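Colicin-B (Escherichia coli, PDB 1RH1) forms a channel in the cytoplasmic membrane of Escherichia coli and closely related bacteria, depolarising it and dissipating cellular energy. Local coordinates at residues G56-Q61 against G85-V90; V63-I68 against S92-E97; T151-S156 against N163-K168; V194-P199 against I269-E274. All blocks are in the same frame, centred on the assembly; numbering follows the deposited sequence.

Contact 1: residues G56-Q61 against G85-V90; sequences GIALVQ and GWSVSV
Ser87 meets the 56-61 chain through both its backbone and its side chain. Its backbone O accepts the N-H of Gln61 at 2.9 Å between Gln61 N and Ser87 O, with an N-H...O angle of 155°. Ser87 OG lies 2.9 Å from Ala58 O, near enough for a hydrogen bond, though its proton has another acceptor within reach. OG stands anti to the carbonyl carbon (chi1 -65°) on a side chain that points toward the loop. Packing is tight here: Leu59 O closes to 3.0 Å from Ser87 CB, and Val60 CA, 3.5 Å from Ser87 O, adds a CA-H...O contact. Nearby, Ala58 CB rests on the backbone of Gly85, 3.8 Å from Gly85 C. The Gln61 side chain extends to the edge of the Trp86 indole, its amide turned 49° from the ring plane.

The other part is looser and more open to solvent. Val60 is exposed; its CG1 reaches Ser89 CB at 3.9 Å. The partly exposed Leu59 points away from 85-90 and touches Glu77. Beyond the contact, Ser89 pairs through its backbone with Ser62 and Leu64. The Gln61-Ser87 bond therefore leads an irregular loop into the parallel pairing of strands 62-64 and 87-90 in the mixed sheet.

Contact 2: residues V63-I68 against S92-E97; sequences VLFPGI and SPWGNE
Phe65 O accepts the N-H of Ile68, 3.3 Å from Ile68 N, and so closes a type II turn whose side chains pack on 92-97. Pro66 and Gly67 occupy the two middle positions, and the positive phi of Gly67 (90°) suits the second of them. No hydrogen bond joins the two segments; the contact is made by rings and aliphatic carbons. Phe65 and Trp94 lie side by side, pointing the same way, with ring planes 38° apart. Trp94 CE3 sits over one face of the phenyl ring, toward its rim, and comes within 3.4 Å of Phe65 CZ. Val63 CG1 lies over the opposite face, also toward the rim, while Ser92 O lies at the ring edge, 3.9 Å from Phe65 CD2. Pro66 and Pro93 cross at about a right angle, meeting at their CG atoms 3.8 Å apart. At the other end, Ile68 CD1 reaches the 94-96 backbone, 3.5 Å from Asn96 O, and Ile68 CG1 packs on Glu97 CB at 3.8 Å. Glu97 CB also lies 3.9 Å from Gly67 C.

Asn96 ND2 bonds to Glu241, and Glu97 OE1 weakly caps Ser100 N at the start of helix 99-110. The turn follows strand 62-64 and packs on the loop that leads into that helix, with Pro66 touching Thr144 of strand 139-146.

Contact 3: residues T151-S156 against N163-K168; sequences TDIPAS and NNVPVK
The two backbones come together at Thr151 and Val167, whose CA atoms are 4.7 Å apart. Segment 163-168 is largely strand, and the chain turns a corner at Lys168, whereas 151-156 is mostly irregular and passes into a 3-10 turn at Ala155. Between the segments, the main hydrogen bond uses a side chain in place of backbone pairing: Thr151 OG1 donates to Pro166 O at 2.9 Å. The hydroxyl stands anti to the backbone N (chi1 -177°), and it approaches in the plane of the carbonyl, at a C=O...O angle of 150°.

Strand 163-167 belongs to the mixed sheet, where it pairs antiparallel with 189-201. After the corner the chain enters strand 169-176 of a separate antiparallel sheet, so Thr151 and its neighbours meet the chain close to where it leaves one sheet for the other.

Ile153 points toward the strand and straddles two residues, its CG2 4.3 Å from Val165 CG2 and its CD1 4.2 Å from Pro166 CD. Val165 is also covered by Leu158 and Pro159 of the connecting loop. At the corner, Lys168 CG packs 3.9 Å from Thr151 CA. The rest of the lysine side chain extends past Thr151 and crosses Asp152 at about a right angle, where Lys168 NZ forms a salt bridge with Asp152 OD2 at 3.3 Å, weak as a hydrogen bond.

Contact 4: residues V194-P199 against I269-E274; sequences VVDAVP and IVRFPE
Parallel strand pairing within the large mixed sheet joins Val194, Val195 and Asp196 to Ile269, Val270 and Arg271 respectively. The strand directions are 40° apart, with axes approaching to 4.8 Å. Three backbone bonds hold the pair. Val195 N donates to Ile269 O at 3.0 Å, and Val195 O takes the N-H of Arg271, also at 3.0 Å to Arg271 N, so Val195 bridges the two residues flanking Val270. The third bond, Ala197 N to Arg271 O at 3.1 Å, carries the pattern into the break at Ala197.

Val195 and Val270 share one face, their CG2 atoms 3.8 Å apart. The other face bears Val194, Asp196, Ile269 and Arg271. There the arginine starts out extended, with CG anti to the backbone N (chi1 173°), and its CD passes Val194 CG1 obliquely. The charged ends of Asp196 and Arg271 are not in contact.

At the break in strand 189-201, Ala197 CB points toward the second segment and packs on Phe272, 3.7 Å from CD1 of that ring. Val270 CG1 lies over one face of the same ring, toward its rim. Pro273 CG fits closely against Ala197 O at 3.2 Å, and its ring slides past Pro199 in the opposite direction.

Strand 163-167 flanks 189-201, bringing Val165 onto Val194 and Ile269, while 281-286 lines the far edge of 266-271, where Leu281 touches Phe272. Past Ala197, strand 189-201 resumes and pairs with 213-216, whose Tyr214 meets Ala197 and Pro273.

Overall arrangement
All four contacts reach one mixed sheet, at different places. Contact 4 is the regular one, two strands held by backbone bonds with mainly apolar side chains on its faces, and none of its touching residues is exposed. Contacts 1 and 2 follow each other along the adjacent strands 62-64 and 87-90: contact 1 is a polar entry to the pair, contact 2 an aromatic and proline cluster where it ends. They touch where Val88 packs on Leu64. Contact 3 lies at the sheet's border, where a threonine hydroxyl and a surface salt bridge join a loop to the border strand. Contacts 3 and 4 share the pairing of strands 163-167 and 189-201; contact 1 stays about 14 Å from contact 3 at their nearest atoms.

Contact 1: residues G56-Q61 against G85-V90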
loop_
_atom_site.group_PDB
_atom_site.type_symbol
_atom_site.label_atom_id
_atom_site.label_comp_id
_atom_site.label_asym_id
_atom_site.label_seq_id
_atom_site.Cartn_x
_atom_site.Cartn_y
_atom_site.Cartn_z
ATOM N N GLY A 56 -17.686 8.428 -41.307
ATOM C CA GLY A 56 -16.653 7.489 -40.932
ATOM C C GLY A 56 -16.836 6.905 -39.549
ATOM O O GLY A 56 -16.203 5.902 -39.204
ATOM N N ILE A 57 -17.703 7.522 -38.750
ATOM C CA ILE A 57 -17.850 7.054 -37.395
ATOM C C ILE A 57 -18.991 6.069 -37.328
ATOM O O ILE A 57 -19.968 6.146 -38.095
ATOM C CB ILE A 57 -18.102 8.244 -36.398
ATOM C CG1 ILE A 57 -19.383 9.002 -36.703
ATOM C CG2 ILE A 57 -16.879 9.152 -36.462
ATOM C CD1 ILE A 57 -19.815 9.967 -35.600
ATOM N N ALA A 58 -18.781 5.161 -36.353
ATOM C CA ALA A 58 -19.754 4.149 -35.993
ATOM C C ALA A 58 -21.047 4.754 -35.474
ATOM O O ALA A 58 -21.038 5.942 -35.170
ATOM C CB ALA A 58 -19.154 3.289 -34.945
ATOM N N LEU A 59 -22.178 4.049 -35.334
ATOM C CA LEU A 59 -23.411 4.704 -34.878
ATOM C C LEU A 59 -23.293 5.211 -33.439
ATOM O O LEU A 59 -22.483 4.723 -32.632
ATOM C CB LEU A 59 -24.602 3.749 -34.954
ATOM C CG LEU A 59 -24.849 2.793 -33.780
ATOM C CD1 LEU A 59 -26.250 2.232 -33.860
ATOM C CD2 LEU A 59 -23.808 1.706 -33.774
ATOM N N VAL A 60 -24.090 6.223 -33.099
ATOM C CA VAL A 60 -24.074 6.740 -31.732
ATOM C C VAL A 60 -24.959 5.768 -30.971
ATOM O O VAL A 60 -26.191 5.809 -31.028
ATOM C CB VAL A 60 -24.602 8.226 -31.735
ATOM C CG1 VAL A 60 -24.881 8.756 -30.349
ATOM C CG2 VAL A 60 -23.486 9.132 -32.239
ATOM N N GLN A 61 -24.299 4.836 -30.281
ATOM C CA GLN A 61 -25.079 3.770 -29.701
ATOM C C GLN A 61 -25.806 4.095 -28.443
ATOM O O GLN A 61 -26.923 3.619 -28.302
ATOM C CB GLN A 61 -24.223 2.539 -29.450
ATOM C CG GLN A 61 -23.049 2.657 -28.540
ATOM C CD GLN A 61 -22.493 1.289 -28.288
ATOM O OE1 GLN A 61 -21.382 0.971 -28.691
ATOM N NE2 GLN A 61 -23.297 0.486 -27.599
ATOM N N GLY A 85 -15.788 0.378 -34.816
ATOM C CA GLY A 85 -15.721 0.961 -33.487
ATOM C C GLY A 85 -16.965 1.172 -32.628
ATOM O O GLY A 85 -18.000 0.493 -32.587
ATOM N N TRP A 86 -16.654 2.291 -31.973
ATOM C CA TRP A 86 -17.299 2.879 -30.821
ATOM C C TRP A 86 -17.821 4.312 -30.909
ATOM O O TRP A 86 -17.093 5.191 -31.372
ATOM C CB TRP A 86 -16.263 2.753 -29.738
ATOM C CG TRP A 86 -16.582 1.771 -28.655
ATOM C CD1 TRP A 86 -17.848 1.276 -28.455
ATOM C CD2 TRP A 86 -15.681 1.342 -27.737
ATOM N NE1 TRP A 86 -17.753 0.530 -27.378
ATOM C CE2 TRP A 86 -16.491 0.542 -26.919
ATOM C CE3 TRP A 86 -14.333 1.512 -27.467
ATOM C CZ2 TRP A 86 -15.976 -0.109 -25.809
ATOM C CZ3 TRP A 86 -13.816 0.854 -26.342
ATOM C CH2 TRP A 86 -14.627 0.054 -25.525
ATOM N N SER A 87 -19.029 4.634 -30.430
ATOM C CA SER A 87 -19.523 6.018 -30.423
ATOM C C SER A 87 -20.621 6.202 -29.392
ATOM O O SER A 87 -21.655 5.534 -29.445
ATOM C CB SER A 87 -20.145 6.467 -31.756
ATOM O OG SER A 87 -19.295 6.548 -32.890
ATOM N N VAL A 88 -20.421 7.130 -28.456
ATOM C CA VAL A 88 -21.411 7.449 -27.427
ATOM C C VAL A 88 -21.754 8.935 -27.422
ATOM O O VAL A 88 -20.936 9.752 -27.841
ATOM C CB VAL A 88 -20.882 7.064 -26.030
ATOM C CG1 VAL A 88 -20.474 5.613 -26.038
ATOM C CG2 VAL A 88 -19.655 7.855 -25.666
ATOM N N SER A 89 -22.943 9.330 -26.967
ATOM C CA SER A 89 -23.288 10.737 -26.801
ATOM C C SER A 89 -23.045 11.203 -25.363
ATOM O O SER A 89 -23.420 10.527 -24.412
ATOM C CB SER A 89 -24.759 10.968 -27.152
ATOM O OG SER A 89 -25.115 12.353 -27.219
ATOM N N VAL A 90 -22.403 12.357 -25.143
ATOM C CA VAL A 90 -22.217 12.932 -23.809
ATOM C C VAL A 90 -23.378 13.907 -23.540
ATOM O O VAL A 90 -23.662 14.797 -24.355
ATOM C CB VAL A 90 -20.842 13.640 -23.774
ATOM C CG1 VAL A 90 -20.570 14.264 -22.452
ATOM C CG2 VAL A 90 -19.749 12.625 -23.858
#

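Contact 2: residues V63-I68 against S92-E97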
loop_
_atom_site.group_PDB
_atom_site.type_symbol
_atom_site.label_atom_id
_atom_site.label_comp_id
_atom_site.label_asym_id
_atom_site.label_seq_id
_atom_site.Cartn_x
_atom_site.Cartn_y
_atom_site.Cartn_z
ATOM N N VAL A 63 -26.245 7.063 -24.737
ATOM C CA VAL A 63 -26.093 8.388 -24.132
ATOM C C VAL A 63 -25.465 8.264 -22.760
ATOM O O VAL A 63 -25.925 7.544 -21.875
ATOM C CB VAL A 63 -27.461 9.092 -23.979
ATOM C CG1 VAL A 63 -27.336 10.444 -23.326
ATOM C CG2 VAL A 63 -28.029 9.328 -25.351
ATOM N N LEU A 64 -24.431 9.056 -22.593
ATOM C CA LEU A 64 -23.713 9.117 -21.349
ATOM C C LEU A 64 -24.086 10.292 -20.437
ATOM O O LEU A 64 -23.468 11.368 -20.516
ATOM C CB LEU A 64 -22.260 9.135 -21.737
ATOM C CG LEU A 64 -21.382 7.954 -21.392
ATOM C CD1 LEU A 64 -22.103 6.631 -21.555
ATOM C CD2 LEU A 64 -20.149 8.081 -22.260
ATOM N N PHE A 65 -25.136 10.060 -19.601
ATOM C CA PHE A 65 -25.588 10.984 -18.553
ATOM C C PHE A 65 -24.733 10.698 -17.322
ATOM O O PHE A 65 -24.446 9.523 -17.047
ATOM C CB PHE A 65 -26.991 10.760 -18.075
ATOM C CG PHE A 65 -28.034 10.753 -19.150
ATOM C CD1 PHE A 65 -28.607 9.545 -19.530
ATOM C CD2 PHE A 65 -28.429 11.943 -19.747
ATOM C CE1 PHE A 65 -29.589 9.528 -20.520
ATOM C CE2 PHE A 65 -29.411 11.922 -20.741
ATOM C CZ PHE A 65 -29.994 10.717 -21.128
ATOM N N PRO A 66 -24.274 11.685 -16.534
ATOM C CA PRO A 66 -23.378 11.425 -15.417
ATOM C C PRO A 66 -24.067 10.694 -14.283
ATOM O O PRO A 66 -25.233 10.931 -13.932
ATOM C CB PRO A 66 -22.833 12.800 -15.061
ATOM C CG PRO A 66 -23.830 13.801 -15.574
ATOM C CD PRO A 66 -24.421 13.119 -16.792
ATOM N N GLY A 67 -23.297 9.677 -13.883
ATOM C CA GLY A 67 -23.673 8.766 -12.821
ATOM C C GLY A 67 -24.442 7.555 -13.297
ATOM O O GLY A 67 -24.492 6.571 -12.572
ATOM N N ILE A 68 -25.053 7.583 -14.485
ATOM C CA ILE A 68 -25.820 6.452 -15.006
ATOM C C ILE A 68 -25.006 5.503 -15.914
ATOM O O ILE A 68 -24.660 5.814 -17.060
ATOM C CB ILE A 68 -27.095 7.032 -15.754
ATOM C CG1 ILE A 68 -28.011 7.786 -14.794
ATOM C CG2 ILE A 68 -27.943 5.902 -16.308
ATOM C CD1 ILE A 68 -29.239 8.510 -15.403
ATOM N N SER A 92 -25.676 16.385 -20.499
ATOM C CA SER A 92 -25.672 17.153 -19.263
ATOM C C SER A 92 -26.441 16.409 -18.186
ATOM O O SER A 92 -27.121 15.440 -18.539
ATOM C CB SER A 92 -26.324 18.480 -19.541
ATOM O OG SER A 92 -25.656 19.499 -18.810
ATOM N N PRO A 93 -26.411 16.736 -16.888
ATOM C CA PRO A 93 -27.278 16.124 -15.897
ATOM C C PRO A 93 -28.749 16.015 -16.260
ATOM O O PRO A 93 -29.424 16.969 -16.667
ATOM C CB PRO A 93 -27.020 16.945 -14.660
ATOM C CG PRO A 93 -25.523 17.065 -14.729
ATOM C CD PRO A 93 -25.317 17.425 -16.207
ATOM N N TRP A 94 -29.146 14.740 -16.229
ATOM C CA TRP A 94 -30.529 14.313 -16.397
ATOM C C TRP A 94 -30.708 12.928 -15.765
ATOM O O TRP A 94 -29.766 12.134 -15.694
ATOM C CB TRP A 94 -30.869 14.270 -17.884
ATOM C CG TRP A 94 -32.284 13.818 -18.192
ATOM C CD1 TRP A 94 -33.311 14.710 -18.252
ATOM C CD2 TRP A 94 -32.687 12.529 -18.428
ATOM N NE1 TRP A 94 -34.381 13.996 -18.523
ATOM C CE2 TRP A 94 -34.059 12.699 -18.634
ATOM C CE3 TRP A 94 -32.107 11.261 -18.492
ATOM C CZ2 TRP A 94 -34.869 11.601 -18.909
ATOM C CZ3 TRP A 94 -32.918 10.169 -18.766
ATOM C CH2 TRP A 94 -34.285 10.335 -18.972
ATOM N N GLY A 95 -31.918 12.660 -15.254
ATOM C CA GLY A 95 -32.318 11.350 -14.763
ATOM C C GLY A 95 -31.782 10.897 -13.421
ATOM O O GLY A 95 -30.952 11.535 -12.767
ATOM N N ASN A 96 -32.295 9.722 -13.044
ATOM C CA ASN A 96 -31.999 9.120 -11.747
ATOM C C ASN A 96 -30.680 8.363 -11.749
ATOM O O ASN A 96 -30.514 7.332 -12.413
ATOM C CB ASN A 96 -33.121 8.162 -11.347
ATOM C CG ASN A 96 -34.538 8.656 -11.642
ATOM O OD1 ASN A 96 -34.871 9.846 -11.596
ATOM N ND2 ASN A 96 -35.414 7.712 -11.978
ATOM N N GLU A 97 -29.707 8.918 -11.037
ATOM C CA GLU A 97 -28.423 8.263 -10.922
ATOM C C GLU A 97 -28.158 7.782 -9.512
ATOM O O GLU A 97 -28.727 8.361 -8.577
ATOM C CB GLU A 97 -27.352 9.231 -11.387
ATOM C CG GLU A 97 -27.448 10.688 -10.954
ATOM C CD GLU A 97 -26.930 10.969 -9.557
ATOM O OE1 GLU A 97 -25.712 10.960 -9.360
ATOM O OE2 GLU A 97 -27.760 11.210 -8.683
#

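Contact 3: residues T151-S156 against N163-K168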
loop_
_atom_site.group_PDB
_atom_site.type_symbol
_atom_site.label_atom_id
_atom_site.label_comp_id
_atom_site.label_asym_id
_atom_site.label_seq_id
_atom_site.Cartn_x
_atom_site.Cartn_y
_atom_site.Cartn_z
ATOM N N THR A 151 -13.103 15.959 -8.665
ATOM C CA THR A 151 -11.940 16.730 -8.268
ATOM C C THR A 151 -12.205 18.227 -8.169
ATOM O O THR A 151 -13.065 18.757 -8.880
ATOM C CB THR A 151 -10.827 16.410 -9.282
ATOM O OG1 THR A 151 -9.670 17.102 -8.855
ATOM C CG2 THR A 151 -11.194 16.783 -10.696
ATOM N N ASP A 152 -11.460 18.884 -7.242
ATOM C CA ASP A 152 -11.491 20.347 -7.004
ATOM C C ASP A 152 -10.552 21.277 -7.786
ATOM O O ASP A 152 -10.556 22.502 -7.586
ATOM C CB ASP A 152 -11.254 20.654 -5.529
ATOM C CG ASP A 152 -12.486 20.447 -4.668
ATOM O OD1 ASP A 152 -12.315 20.316 -3.455
ATOM O OD2 ASP A 152 -13.607 20.424 -5.199
ATOM N N ILE A 153 -9.734 20.667 -8.671
ATOM C CA ILE A 153 -8.807 21.330 -9.577
ATOM C C ILE A 153 -9.650 21.882 -10.710
ATOM O O ILE A 153 -10.506 21.199 -11.289
ATOM C CB ILE A 153 -7.756 20.294 -10.077
ATOM C CG1 ILE A 153 -6.837 20.012 -8.888
ATOM C CG2 ILE A 153 -7.046 20.756 -11.346
ATOM C CD1 ILE A 153 -5.372 19.713 -9.199
ATOM N N PRO A 154 -9.465 23.167 -11.018
ATOM C CA PRO A 154 -10.203 23.829 -12.083
ATOM C C PRO A 154 -9.823 23.201 -13.413
ATOM O O PRO A 154 -8.675 22.783 -13.617
ATOM C CB PRO A 154 -9.799 25.283 -11.954
ATOM C CG PRO A 154 -9.336 25.416 -10.526
ATOM C CD PRO A 154 -8.590 24.110 -10.324
ATOM N N ALA A 155 -10.815 23.111 -14.295
ATOM C CA ALA A 155 -10.617 22.641 -15.651
ATOM C C ALA A 155 -9.422 23.326 -16.288
ATOM O O ALA A 155 -8.501 22.702 -16.811
ATOM C CB ALA A 155 -11.855 22.950 -16.443
ATOM N N SER A 156 -9.442 24.646 -16.053
ATOM C CA SER A 156 -8.444 25.644 -16.436
ATOM C C SER A 156 -7.070 25.399 -15.823
ATOM O O SER A 156 -6.095 25.988 -16.290
ATOM C CB SER A 156 -8.914 27.030 -16.008
ATOM O OG SER A 156 -10.316 27.205 -16.240
ATOM N N ASN A 163 -0.574 13.144 -18.192
ATOM C CA ASN A 163 -0.166 13.364 -16.823
ATOM C C ASN A 163 -1.362 13.100 -15.938
ATOM O O ASN A 163 -2.522 13.211 -16.350
ATOM C CB ASN A 163 0.287 14.788 -16.577
ATOM C CG ASN A 163 1.636 15.114 -17.194
ATOM O OD1 ASN A 163 2.694 14.961 -16.579
ATOM N ND2 ASN A 163 1.603 15.558 -18.453
ATOM N N ASN A 164 -1.048 12.721 -14.701
ATOM C CA ASN A 164 -2.081 12.420 -13.733
ATOM C C ASN A 164 -2.514 13.649 -12.967
ATOM O O ASN A 164 -1.689 14.450 -12.528
ATOM C CB ASN A 164 -1.586 11.375 -12.758
ATOM C CG ASN A 164 -1.271 10.005 -13.360
ATOM O OD1 ASN A 164 -0.496 9.244 -12.788
ATOM N ND2 ASN A 164 -1.804 9.587 -14.501
ATOM N N VAL A 165 -3.825 13.826 -12.862
ATOM C CA VAL A 165 -4.385 14.906 -12.082
ATOM C C VAL A 165 -4.847 14.383 -10.719
ATOM O O VAL A 165 -5.441 13.315 -10.605
ATOM C CB VAL A 165 -5.532 15.535 -12.910
ATOM C CG1 VAL A 165 -6.632 14.551 -13.235
ATOM C CG2 VAL A 165 -6.131 16.670 -12.105
ATOM N N PRO A 166 -4.552 15.085 -9.629
ATOM C CA PRO A 166 -5.085 14.808 -8.302
ATOM C C PRO A 166 -6.583 14.667 -8.261
ATOM O O PRO A 166 -7.238 15.572 -8.745
ATOM C CB PRO A 166 -4.573 15.950 -7.517
ATOM C CG PRO A 166 -3.201 16.135 -8.093
ATOM C CD PRO A 166 -3.458 16.046 -9.566
ATOM N N VAL A 167 -7.175 13.571 -7.777
ATOM C CA VAL A 167 -8.640 13.443 -7.686
ATOM C C VAL A 167 -9.140 13.194 -6.263
ATOM O O VAL A 167 -8.346 12.783 -5.398
ATOM C CB VAL A 167 -9.204 12.282 -8.579
ATOM C CG1 VAL A 167 -9.081 12.633 -10.040
ATOM C CG2 VAL A 167 -8.443 11.002 -8.334
ATOM N N LYS A 168 -10.434 13.442 -5.983
ATOM C CA LYS A 168 -10.963 13.146 -4.649
ATOM C C LYS A 168 -11.900 11.959 -4.512
ATOM O O LYS A 168 -12.103 11.440 -3.416
ATOM C CB LYS A 168 -11.717 14.326 -4.038
ATOM C CG LYS A 168 -12.783 14.971 -4.856
ATOM C CD LYS A 168 -13.475 16.038 -4.049
ATOM C CE LYS A 168 -14.313 16.797 -5.063
ATOM N NZ LYS A 168 -15.247 17.661 -4.382
#

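Contact 4: residues V194-P199 against I269-E274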
loop_
_atom_site.group_PDB
_atom_site.type_symbol
_atom_site.label_atom_id
_atom_site.label_comp_id
_atom_site.label_asym_id
_atom_site.label_seq_id
_atom_site.Cartn_x
_atom_site.Cartn_y
_atom_site.Cartn_z
ATOM N N VAL A 194 -4.854 12.276 -17.235
ATOM C CA VAL A 194 -5.496 13.173 -18.190
ATOM C C VAL A 194 -5.195 12.674 -19.619
ATOM O O VAL A 194 -4.041 12.369 -19.959
ATOM C CB VAL A 194 -4.965 14.599 -17.968
ATOM C CG1 VAL A 194 -5.508 15.606 -18.970
ATOM C CG2 VAL A 194 -5.426 15.026 -16.597
ATOM N N VAL A 195 -6.243 12.472 -20.443
ATOM C CA VAL A 195 -6.082 12.064 -21.837
ATOM C C VAL A 195 -6.728 13.119 -22.701
ATOM O O VAL A 195 -7.551 13.924 -22.243
ATOM C CB VAL A 195 -6.758 10.701 -22.234
ATOM C CG1 VAL A 195 -6.186 9.580 -21.390
ATOM C CG2 VAL A 195 -8.267 10.772 -22.078
ATOM N N ASP A 196 -6.381 13.007 -23.990
ATOM C CA ASP A 196 -6.785 13.995 -24.979
ATOM C C ASP A 196 -7.776 13.630 -26.069
ATOM O O ASP A 196 -7.525 12.747 -26.889
ATOM C CB ASP A 196 -5.550 14.537 -25.669
ATOM C CG ASP A 196 -5.631 16.045 -25.734
ATOM O OD1 ASP A 196 -5.024 16.684 -24.869
ATOM O OD2 ASP A 196 -6.310 16.568 -26.630
ATOM N N ALA A 197 -8.898 14.361 -26.066
ATOM C CA ALA A 197 -9.896 14.258 -27.106
ATOM C C ALA A 197 -9.417 15.111 -28.274
ATOM O O ALA A 197 -8.991 16.260 -28.160
ATOM C CB ALA A 197 -11.227 14.783 -26.612
ATOM N N VAL A 198 -9.418 14.440 -29.419
ATOM C CA VAL A 198 -8.994 14.950 -30.719
ATOM C C VAL A 198 -10.170 15.007 -31.710
ATOM O O VAL A 198 -10.947 14.055 -31.755
ATOM C CB VAL A 198 -7.880 14.012 -31.183
ATOM C CG1 VAL A 198 -7.518 14.244 -32.639
ATOM C CG2 VAL A 198 -6.656 14.269 -30.313
ATOM N N PRO A 199 -10.376 16.041 -32.544
ATOM C CA PRO A 199 -11.478 16.097 -33.510
ATOM C C PRO A 199 -11.409 14.963 -34.534
ATOM O O PRO A 199 -10.329 14.579 -34.994
ATOM C CB PRO A 199 -11.340 17.490 -34.098
ATOM C CG PRO A 199 -9.850 17.725 -34.058
ATOM C CD PRO A 199 -9.512 17.208 -32.676
ATOM N N ILE A 269 -9.577 11.324 -17.371
ATOM C CA ILE A 269 -10.289 12.574 -17.500
ATOM C C ILE A 269 -9.976 13.020 -18.901
ATOM O O ILE A 269 -8.843 13.310 -19.285
ATOM C CB ILE A 269 -9.803 13.582 -16.437
ATOM C CG1 ILE A 269 -10.455 13.241 -15.112
ATOM C CG2 ILE A 269 -10.184 15.000 -16.808
ATOM C CD1 ILE A 269 -10.036 14.179 -13.987
ATOM N N VAL A 270 -11.046 12.977 -19.684
ATOM C CA VAL A 270 -10.982 13.351 -21.082
ATOM C C VAL A 270 -11.115 14.856 -21.121
ATOM O O VAL A 270 -12.106 15.424 -20.659
ATOM C CB VAL A 270 -12.129 12.704 -21.860
ATOM C CG1 VAL A 270 -12.010 13.147 -23.293
ATOM C CG2 VAL A 270 -12.062 11.193 -21.820
ATOM N N ARG A 271 -10.064 15.452 -21.678
ATOM C CA ARG A 271 -9.935 16.896 -21.887
ATOM C C ARG A 271 -10.216 17.273 -23.353
ATOM O O ARG A 271 -9.523 16.819 -24.265
ATOM C CB ARG A 271 -8.523 17.248 -21.454
ATOM C CG ARG A 271 -8.055 18.659 -21.705
ATOM C CD ARG A 271 -6.616 18.783 -21.278
ATOM N NE ARG A 271 -6.491 20.068 -20.640
ATOM C CZ ARG A 271 -5.323 20.686 -20.489
ATOM N NH1 ARG A 271 -4.187 20.133 -20.934
ATOM N NH2 ARG A 271 -5.300 21.878 -19.873
ATOM N N PHE A 272 -11.212 18.104 -23.651
ATOM C CA PHE A 272 -11.542 18.421 -25.031
ATOM C C PHE A 272 -10.666 19.500 -25.687
ATOM O O PHE A 272 -9.834 20.085 -24.991
ATOM C CB PHE A 272 -13.013 18.785 -25.034
ATOM C CG PHE A 272 -13.845 17.536 -24.815
ATOM C CD1 PHE A 272 -14.244 16.771 -25.910
ATOM C CD2 PHE A 272 -14.200 17.136 -23.523
ATOM C CE1 PHE A 272 -14.993 15.613 -25.707
ATOM C CE2 PHE A 272 -14.952 15.976 -23.328
ATOM C CZ PHE A 272 -15.350 15.212 -24.418
ATOM N N PRO A 273 -10.709 19.790 -27.004
ATOM C CA PRO A 273 -9.746 20.651 -27.665
ATOM C C PRO A 273 -9.809 22.131 -27.361
ATOM O O PRO A 273 -10.792 22.674 -26.853
ATOM C CB PRO A 273 -9.942 20.365 -29.141
ATOM C CG PRO A 273 -10.397 18.949 -29.175
ATOM C CD PRO A 273 -11.382 18.993 -28.031
ATOM N N GLU A 274 -8.658 22.687 -27.778
ATOM C CA GLU A 274 -8.277 24.101 -27.831
ATOM C C GLU A 274 -9.344 25.131 -27.524
ATOM O O GLU A 274 -9.204 25.821 -26.523
ATOM C CB GLU A 274 -7.675 24.492 -29.240
ATOM C CG GLU A 274 -8.524 24.366 -30.537
ATOM C CD GLU A 274 -8.156 25.327 -31.678
ATOM O OE1 GLU A 274 -7.267 24.990 -32.469
ATOM O OE2 GLU A 274 -8.768 26.403 -31.791
#